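Local coordinates for protein MmoQ Response regulator (Methylococcus capsulatus, PDB 3LJX) that probably makes the second messenger cyclic di-GMP from two GTP molecules as a full-length response regulator, of which this chain is the part carrying the HDOD domain, at residues F104-A107 / A108-K112. Numbering follows the deposited sequence.
Sequences FDYA and AYWQK
Asp105 caps the N-terminus of helix 106-125 in the HDOD domain, its OD1 accepting the backbone N of Ala108 at 3.0 Å. The bond reaches OD1 from above the carboxylate plane; chi1 of -168° puts CG beside the carbonyl carbon and brings the carboxylate over the first-turn amide of Ala108, where its negative charge would probably suit the helix dipole. Backbone bonds continue the helix: Tyr109 N to Asp105 O, Trp110 N to Tyr106 O and Gln111 N to Ala107 O, each 2.9 Å long. Two oblique aromatic pairs form along this turn. The Phe104 ring brings CZ to 3.7 Å from Tyr109 CB, its plane at 44° to that of the Tyr109 ring. On Trp110, CG lies beside the backbone N (chi1 -77°), which sends the indole back toward the helix start, where CZ3 meets Tyr106 CB at 3.6 Å and CH2 approaches Tyr106 CD2 at 3.9 Å. With the indole gone, as in an alanine here, Tyr106 CB and CD2 lose this neighbour, and a gap would probably open beside Pro47, which the tryptophan also touches. Phe104, Tyr106 and Tyr109 all pack against helix 144-152, while Tyr106 OH is hydrogen-bonded to Cys101 N. Within the aromatic group, Phe104 CD2 sits over the centre of the Tyr106 ring, 3.6 Å above its plane.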
loop_
_atom_site.group_PDB
_atom_site.type_symbol
_atom_site.label_atom_id
_atom_site.label_comp_id
_atom_site.label_asym_id
_atom_site.label_seq_id
_atom_site.Cartn_x
_atom_site.Cartn_y
_atom_site.Cartn_z
ATOM N N PHE A 104 5.754 7.320 -15.164
ATOM C CA PHE A 104 5.244 7.111 -13.806
ATOM C C PHE A 104 5.969 7.983 -12.781
ATOM O O PHE A 104 7.200 7.964 -12.675
ATOM C CB PHE A 104 5.350 5.638 -13.402
ATOM C CG PHE A 104 4.615 5.289 -12.123
ATOM C CD1 PHE A 104 3.217 5.293 -12.080
ATOM C CD2 PHE A 104 5.316 4.913 -10.980
ATOM C CE1 PHE A 104 2.530 4.954 -10.912
ATOM C CE2 PHE A 104 4.642 4.566 -9.811
ATOM C CZ PHE A 104 3.243 4.585 -9.780
ATOM N N ASP A 105 5.189 8.731 -12.010
ATOM C CA ASP A 105 5.742 9.621 -11.001
ATOM C C ASP A 105 6.043 8.844 -9.718
ATOM O O ASP A 105 5.208 8.771 -8.822
ATOM C CB ASP A 105 4.761 10.765 -10.725
ATOM C CG ASP A 105 5.386 11.883 -9.907
ATOM O OD1 ASP A 105 6.430 11.642 -9.258
ATOM O OD2 ASP A 105 4.826 13.005 -9.900
ATOM N N TYR A 106 7.239 8.271 -9.632
ATOM C CA TYR A 106 7.593 7.423 -8.502
ATOM C C TYR A 106 7.641 8.198 -7.181
ATOM O O TYR A 106 7.136 7.729 -6.156
ATOM C CB TYR A 106 8.918 6.714 -8.752
ATOM C CG TYR A 106 8.869 5.620 -9.819
ATOM C CD1 TYR A 106 8.988 5.928 -11.171
ATOM C CD2 TYR A 106 8.748 4.275 -9.459
ATOM C CE1 TYR A 106 8.970 4.916 -12.142
ATOM C CE2 TYR A 106 8.725 3.266 -10.410
ATOM C CZ TYR A 106 8.840 3.582 -11.752
ATOM O OH TYR A 106 8.804 2.570 -12.700
ATOM N N ALA A 107 8.250 9.381 -7.196
ATOM C CA ALA A 107 8.303 10.173 -5.978
ATOM C C ALA A 107 6.878 10.433 -5.496
ATOM O O ALA A 107 6.590 10.319 -4.303
ATOM C CB ALA A 107 9.049 11.491 -6.200
ATOM N N ALA A 108 5.983 10.767 -6.425
ATOM C CA ALA A 108 4.611 11.077 -6.040
ATOM C C ALA A 108 3.965 9.831 -5.457
ATOM O O ALA A 108 3.273 9.890 -4.435
ATOM C CB ALA A 108 3.789 11.620 -7.233
ATOM N N TYR A 109 4.202 8.699 -6.107
ATOM C CA TYR A 109 3.617 7.455 -5.640
ATOM C C TYR A 109 4.086 7.159 -4.213
ATOM O O TYR A 109 3.277 6.825 -3.350
ATOM C CB TYR A 109 3.942 6.285 -6.572
ATOM C CG TYR A 109 3.680 4.963 -5.908
ATOM C CD1 TYR A 109 2.392 4.437 -5.836
ATOM C CD2 TYR A 109 4.712 4.266 -5.295
ATOM C CE1 TYR A 109 2.146 3.231 -5.191
ATOM C CE2 TYR A 109 4.484 3.057 -4.653
ATOM C CZ TYR A 109 3.205 2.545 -4.599
ATOM O OH TYR A 109 2.991 1.349 -3.939
ATOM N N TRP A 110 5.380 7.303 -3.950
ATOM C CA TRP A 110 5.889 6.951 -2.624
ATOM C C TRP A 110 5.423 7.945 -1.583
ATOM O O TRP A 110 5.118 7.579 -0.451
ATOM C CB TRP A 110 7.417 6.813 -2.606
ATOM C CG TRP A 110 7.874 5.511 -3.220
ATOM C CD1 TRP A 110 7.391 4.262 -2.942
ATOM C CD2 TRP A 110 8.885 5.333 -4.213
ATOM N NE1 TRP A 110 8.030 3.324 -3.706
ATOM C CE2 TRP A 110 8.956 3.955 -4.494
ATOM C CE3 TRP A 110 9.747 6.211 -4.885
ATOM C CZ2 TRP A 110 9.859 3.422 -5.425
ATOM C CZ3 TRP A 110 10.646 5.681 -5.815
ATOM C CH2 TRP A 110 10.687 4.302 -6.077
ATOM N N GLN A 111 5.359 9.209 -1.969
ATOM C CA GLN A 111 4.935 10.232 -1.032
ATOM C C GLN A 111 3.473 9.995 -0.644
ATOM O O GLN A 111 3.107 10.003 0.536
ATOM C CB GLN A 111 5.131 11.622 -1.646
ATOM C CG GLN A 111 4.600 12.755 -0.791
ATOM C CD GLN A 111 4.676 14.091 -1.499
ATOM O OE1 GLN A 111 4.336 14.218 -2.682
ATOM N NE2 GLN A 111 5.118 15.101 -0.772
ATOM N N LYS A 112 2.635 9.756 -1.641
ATOM C CA LYS A 112 1.211 9.574 -1.400
ATOM C C LYS A 112 0.921 8.296 -0.608
ATOM O O LYS A 112 0.034 8.274 0.242
ATOM C CB LYS A 112 0.475 9.555 -2.729
ATOM C CG LYS A 112 -1.003 9.265 -2.638
ATOM C CD LYS A 112 -1.656 9.854 -3.858
ATOM C CE LYS A 112 -1.067 11.236 -4.108
ATOM N NZ LYS A 112 -0.985 11.579 -5.557
#